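Local coordinates for glycoside hydrolase family 81 (Clostridium thermocellum, PDB 6FOP), which probably hydrolyses beta-1,3-glucans such as laminarin, as a family 81 glycoside hydrolase of the bacterial cellulosome, at residues A102-A114 against Y222-Y234. Numbering follows the deposited sequence. Where two conformers were deposited one is given.
With MG (magnesium ion), chain Y.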
loop_
_atom_site.group_PDB
_atom_site.type_symbol
_atom_site.label_atom_id
_atom_site.label_comp_id
_atom_site.label_asym_id
_atom_site.label_seq_id
_atom_site.Cartn_x
_atom_site.Cartn_y
_atom_site.Cartn_z
ATOM N N ALA A 102 -0.736 18.762 -18.836
ATOM C CA ALA A 102 -0.549 17.336 -19.055
ATOM C C ALA A 102 -1.749 16.660 -18.431
ATOM O O ALA A 102 -2.080 16.925 -17.255
ATOM C CB ALA A 102 0.729 16.853 -18.429
ATOM N N ARG A 103 -2.362 15.749 -19.196
ATOM C CA ARG A 103 -3.594 15.072 -18.788
ATOM C C ARG A 103 -3.453 13.560 -18.841
ATOM O O ARG A 103 -2.886 13.009 -19.780
ATOM C CB ARG A 103 -4.754 15.468 -19.682
ATOM C CG ARG A 103 -5.137 16.936 -19.518
ATOM C CD ARG A 103 -6.177 17.408 -20.509
ATOM N NE ARG A 103 -6.576 18.783 -20.179
ATOM C CZ ARG A 103 -7.653 19.132 -19.460
ATOM N NH1 ARG A 103 -8.513 18.232 -18.970
ATOM N NH2 ARG A 103 -7.879 20.416 -19.220
ATOM N N ALA A 104 -3.997 12.867 -17.832
ATOM C CA ALA A 104 -3.993 11.401 -17.858
ATOM C C ALA A 104 -5.026 10.896 -18.860
ATOM O O ALA A 104 -6.166 11.318 -18.842
ATOM C CB ALA A 104 -4.283 10.824 -16.480
ATOM N N ASP A 105 -4.591 9.959 -19.687
ATOM C CA ASP A 105 -5.412 9.330 -20.722
ATOM C C ASP A 105 -5.830 7.892 -20.380
ATOM O O ASP A 105 -6.946 7.461 -20.718
ATOM C CB ASP A 105 -4.624 9.365 -22.048
ATOM C CG ASP A 105 -5.453 8.958 -23.242
ATOM O OD1 ASP A 105 -6.332 9.733 -23.657
ATOM O OD2 ASP A 105 -5.195 7.865 -23.768
ATOM N N LYS A 106 -4.930 7.166 -19.718
ATOM C CA LYS A 106 -5.134 5.764 -19.338
ATOM C C LYS A 106 -4.260 5.485 -18.114
ATOM O O LYS A 106 -3.083 5.845 -18.091
ATOM C CB LYS A 106 -4.770 4.821 -20.494
ATOM C CG LYS A 106 -5.043 3.346 -20.249
ATOM C CD LYS A 106 -4.822 2.459 -21.476
ATOM C CE LYS A 106 -5.133 0.988 -21.177
ATOM N NZ LYS A 106 -4.920 0.039 -22.309
ATOM N N ILE A 107 -4.838 4.843 -17.096
ATOM C CA ILE A 107 -4.093 4.437 -15.903
ATOM C C ILE A 107 -4.355 2.961 -15.724
ATOM O O ILE A 107 -5.508 2.536 -15.579
ATOM C CB ILE A 107 -4.471 5.244 -14.661
ATOM C CG1 ILE A 107 -4.167 6.733 -14.865
ATOM C CG2 ILE A 107 -3.705 4.701 -13.461
ATOM C CD1 ILE A 107 -4.735 7.654 -13.791
ATOM N N SER A 108 -3.295 2.172 -15.786
ATOM C CA SER A 108 -3.386 0.739 -15.535
ATOM C C SER A 108 -2.722 0.386 -14.197
ATOM O O SER A 108 -2.434 1.277 -13.385
ATOM C CB SER A 108 -2.847 -0.055 -16.731
ATOM O OG SER A 108 -1.506 0.284 -16.982
ATOM N N ASP A 109 -2.455 -0.892 -13.956
ATOM C CA ASP A 109 -2.081 -1.273 -12.591
ATOM C C ASP A 109 -0.684 -0.833 -12.201
ATOM O O ASP A 109 -0.397 -0.694 -11.017
ATOM C CB ASP A 109 -2.256 -2.790 -12.398
ATOM C CG ASP A 109 -3.741 -3.241 -12.423
ATOM O OD1 ASP A 109 -4.654 -2.411 -12.502
ATOM O OD2 ASP A 109 -3.957 -4.442 -12.369
ATOM N N PHE A 110 0.196 -0.628 -13.189
ATOM C CA PHE A 110 1.535 -0.095 -12.946
ATOM C C PHE A 110 2.078 0.734 -14.112
ATOM O O PHE A 110 3.300 0.844 -14.292
ATOM C CB PHE A 110 2.530 -1.184 -12.463
ATOM C CG PHE A 110 2.505 -2.505 -13.186
ATOM C CD1 PHE A 110 1.566 -3.497 -12.838
ATOM C CD2 PHE A 110 3.511 -2.842 -14.085
ATOM C CE1 PHE A 110 1.596 -4.736 -13.435
ATOM C CE2 PHE A 110 3.533 -4.095 -14.689
ATOM C CZ PHE A 110 2.553 -5.030 -14.387
ATOM N N ALA A 111 1.182 1.428 -14.811
ATOM C CA ALA A 111 1.589 2.358 -15.853
ATOM C C ALA A 111 0.560 3.467 -15.983
ATOM O O ALA A 111 -0.597 3.333 -15.548
ATOM C CB ALA A 111 1.833 1.636 -17.187
ATOM N N VAL A 112 0.971 4.529 -16.666
ATOM C CA VAL A 112 0.086 5.656 -17.003
ATOM C C VAL A 112 0.434 6.153 -18.402
ATOM O O VAL A 112 1.612 6.249 -18.745
ATOM C CB VAL A 112 0.189 6.806 -15.974
ATOM C CG1 VAL A 112 1.620 7.304 -15.794
ATOM C CG2 VAL A 112 -0.749 7.952 -16.293
ATOM N N ASP A 113 -0.593 6.461 -19.179
ATOM C CA ASP A 113 -0.453 7.205 -20.425
ATOM C C ASP A 113 -0.932 8.621 -20.153
ATOM O O ASP A 113 -2.048 8.800 -19.655
ATOM C CB ASP A 113 -1.344 6.633 -21.523
ATOM C CG ASP A 113 -1.003 5.211 -21.928
ATOM O OD1 ASP A 113 0.109 4.710 -21.662
ATOM O OD2 ASP A 113 -1.900 4.572 -22.534
ATOM N N ALA A 114 -0.106 9.612 -20.500
ATOM C CA ALA A 114 -0.478 11.028 -20.368
ATOM C C ALA A 114 -0.270 11.745 -21.694
ATOM O O ALA A 114 0.640 11.402 -22.443
ATOM C CB ALA A 114 0.336 11.697 -19.271
ATOM N N TYR A 222 11.002 -1.238 -29.082
ATOM C CA TYR A 222 9.838 -0.987 -29.897
ATOM C C TYR A 222 8.629 -1.799 -29.501
ATOM O O TYR A 222 7.640 -1.811 -30.219
ATOM C CB TYR A 222 10.196 -1.095 -31.411
ATOM C CG TYR A 222 11.414 -0.254 -31.739
ATOM C CD1 TYR A 222 11.323 1.125 -31.770
ATOM C CD2 TYR A 222 12.655 -0.823 -31.894
ATOM C CE1 TYR A 222 12.444 1.925 -32.002
ATOM C CE2 TYR A 222 13.792 -0.040 -32.140
ATOM C CZ TYR A 222 13.676 1.334 -32.215
ATOM O OH TYR A 222 14.802 2.095 -32.449
ATOM N N CYS A 223 8.713 -2.470 -28.351
ATOM C CA CYS A 223 7.592 -3.217 -27.781
ATOM C C CYS A 223 6.962 -2.312 -26.736
ATOM O O CYS A 223 7.327 -2.326 -25.562
ATOM C CB CYS A 223 8.087 -4.533 -27.202
ATOM S SG CYS A 223 8.649 -5.697 -28.463
ATOM N N PHE A 224 6.071 -1.448 -27.177
ATOM C CA PHE A 224 5.500 -0.419 -26.305
ATOM C C PHE A 224 4.470 -1.062 -25.373
ATOM O O PHE A 224 3.570 -1.766 -25.819
ATOM C CB PHE A 224 4.824 0.666 -27.143
ATOM C CG PHE A 224 5.774 1.675 -27.753
ATOM C CD1 PHE A 224 7.096 1.372 -28.065
ATOM C CD2 PHE A 224 5.303 2.957 -28.028
ATOM C CE1 PHE A 224 7.933 2.337 -28.617
ATOM C CE2 PHE A 224 6.141 3.903 -28.573
ATOM C CZ PHE A 224 7.444 3.596 -28.852
ATOM N N VAL A 225 4.606 -0.800 -24.069
ATOM C CA VAL A 225 3.643 -1.320 -23.096
ATOM C C VAL A 225 2.361 -0.526 -23.201
ATOM O O VAL A 225 2.367 0.683 -23.057
ATOM C CB VAL A 225 4.204 -1.291 -21.668
ATOM C CG1 VAL A 225 3.122 -1.723 -20.686
ATOM C CG2 VAL A 225 5.381 -2.237 -21.571
ATOM N N THR A 226 1.256 -1.233 -23.479
ATOM C CA THR A 226 -0.054 -0.615 -23.663
ATOM C C THR A 226 -1.076 -0.982 -22.589
ATOM O O THR A 226 -2.142 -0.375 -22.542
ATOM C CB THR A 226 -0.627 -0.956 -25.055
ATOM O OG1 THR A 226 -0.592 -2.375 -25.240
ATOM C CG2 THR A 226 0.229 -0.296 -26.124
ATOM N N ASP A 227 -0.724 -1.921 -21.703
ATOM C CA ASP A 227 -1.593 -2.239 -20.553
ATOM C C ASP A 227 -0.738 -2.984 -19.536
ATOM O O ASP A 227 0.239 -3.642 -19.892
ATOM C CB ASP A 227 -2.815 -3.073 -20.976
ATOM C CG ASP A 227 -3.960 -3.034 -19.955
ATOM O OD1 ASP A 227 -3.972 -2.200 -19.058
ATOM O OD2 ASP A 227 -4.873 -3.866 -20.110
ATOM N N THR A 228 -1.129 -2.874 -18.266
ATOM C CA THR A 228 -0.495 -3.594 -17.171
ATOM C C THR A 228 -1.604 -4.073 -16.220
ATOM O O THR A 228 -2.558 -3.325 -15.931
ATOM C CB THR A 228 0.548 -2.761 -16.397
ATOM O OG1 THR A 228 -0.066 -1.620 -15.793
ATOM C CG2 THR A 228 1.689 -2.321 -17.339
ATOM N N LYS A 229 -1.458 -5.317 -15.759
ATOM C CA LYS A 229 -2.487 -5.983 -14.945
ATOM C C LYS A 229 -1.886 -6.866 -13.888
ATOM O O LYS A 229 -0.954 -7.635 -14.162
ATOM C CB LYS A 229 -3.371 -6.870 -15.851
ATOM C CG LYS A 229 -4.246 -6.128 -16.847
ATOM C CD LYS A 229 -5.573 -5.664 -16.244
ATOM C CE LYS A 229 -6.156 -4.464 -16.992
ATOM N NZ LYS A 229 -5.444 -3.218 -16.517
ATOM N N VAL A 230 -2.480 -6.817 -12.691
ATOM C CA VAL A 230 -2.249 -7.838 -11.654
ATOM C C VAL A 230 -3.463 -8.726 -11.492
ATOM O O VAL A 230 -4.589 -8.286 -11.677
ATOM C CB VAL A 230 -1.846 -7.262 -10.308
ATOM C CG1 VAL A 230 -0.533 -6.515 -10.459
ATOM C CG2 VAL A 230 -2.947 -6.385 -9.691
ATOM N N GLU A 231 -3.193 -9.987 -11.151
ATOM C CA GLU A 231 -4.230 -10.928 -10.739
ATOM C C GLU A 231 -3.677 -11.689 -9.542
ATOM O O GLU A 231 -2.460 -11.818 -9.404
ATOM C CB GLU A 231 -4.556 -11.934 -11.838
ATOM C CG GLU A 231 -4.867 -11.378 -13.197
ATOM C CD GLU A 231 -4.692 -12.485 -14.224
ATOM O OE1 GLU A 231 -3.567 -12.688 -14.789
ATOM O OE2 GLU A 231 -5.657 -13.214 -14.386
ATOM N N TRP A 232 -4.554 -12.180 -8.673
ATOM C CA TRP A 232 -4.107 -12.900 -7.476
ATOM C C TRP A 232 -4.933 -14.144 -7.228
ATOM O O TRP A 232 -6.079 -14.246 -7.678
ATOM C CB TRP A 232 -4.138 -12.007 -6.229
ATOM C CG TRP A 232 -5.445 -11.398 -5.952
ATOM C CD1 TRP A 232 -6.487 -11.959 -5.242
ATOM C CD2 TRP A 232 -5.893 -10.107 -6.360
ATOM N NE1 TRP A 232 -7.526 -11.092 -5.193
ATOM C CE2 TRP A 232 -7.202 -9.946 -5.866
ATOM C CE3 TRP A 232 -5.305 -9.057 -7.093
ATOM C CZ2 TRP A 232 -7.945 -8.791 -6.102
ATOM C CZ3 TRP A 232 -6.035 -7.921 -7.298
ATOM C CH2 TRP A 232 -7.344 -7.796 -6.812
ATOM N N SER A 233 -4.334 -15.064 -6.470
ATOM C CA SER A 233 -5.010 -16.286 -6.068
ATOM C C SER A 233 -4.537 -16.748 -4.695
ATOM O O SER A 233 -3.327 -16.888 -4.483
ATOM C CB SER A 233 -4.756 -17.377 -7.118
ATOM O OG SER A 233 -5.369 -18.588 -6.716
ATOM N N TYR A 234 -5.477 -16.971 -3.779
ATOM C CA TYR A 234 -5.205 -17.585 -2.489
ATOM C C TYR A 234 -5.469 -19.070 -2.651
ATOM O O TYR A 234 -6.578 -19.473 -3.055
ATOM C CB TYR A 234 -6.140 -17.008 -1.429
ATOM C CG TYR A 234 -6.169 -17.741 -0.102
ATOM C CD1 TYR A 234 -5.005 -18.018 0.614
ATOM C CD2 TYR A 234 -7.381 -18.171 0.435
ATOM C CE1 TYR A 234 -5.054 -18.664 1.858
ATOM C CE2 TYR A 234 -7.446 -18.806 1.659
ATOM C CZ TYR A 234 -6.290 -19.077 2.356
ATOM O OH TYR A 234 -6.416 -19.700 3.593
HETATM MG MG MG Y . -1.690 17.598 -15.150
HETATM O O HOH W 1 -0.042 2.038 -21.212
HETATM O O HOH W 2 -2.926 1.639 -24.124
#
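The tight turn of the beta hairpin formed by strands 103-107 and 111-118 presses Ser108, Asp109 and Phe110 onto Thr228, joining the edge of an eight-stranded antiparallel sheet to the outer strand, 223-235, of a separate three-stranded one. Thr228 is the hub. Its OG1 lies 2.7 Å from Ser108 OG in a hydroxyl-hydroxyl hydrogen bond and accepts from Phe110 N, 2.8 Å away. With chi1 of 62°, OG1 sits between the backbone N and carbonyl carbon of Thr228, which puts it beside the Ser108 hydroxyl and the N-H of Phe110. Its CB meanwhile stands over the centre of the Phe110 ring, 3.5 Å from the centroid and only 3° off the normal, a CH-pi contact; one side chain thus holds Phe110 twice, by its backbone N-H through OG1 and by its ring through CB. Thr228 O receives Asp109 N from one face of its carbonyl plane and, in one of two Lys229 conformers, Lys229 NZ from the other. In that conformer Lys229 bends back, its NZ also forming a salt bridge with Asp227 OD1. At the hairpin's flank, in one of its two conformers, the extended Lys106 side chain brings NZ to 2.8 Å from Thr226 O, in the carbonyl plane. Arg459, outside the hairpin and strand 223-235, makes a salt bridge through NH2 with Asp109 OD2, which probably favours the ionised carboxylate. That same OD2 uses its anti lone pair to accept from Val230 N, 2.8 Å away, with an N-H...O angle of 166°.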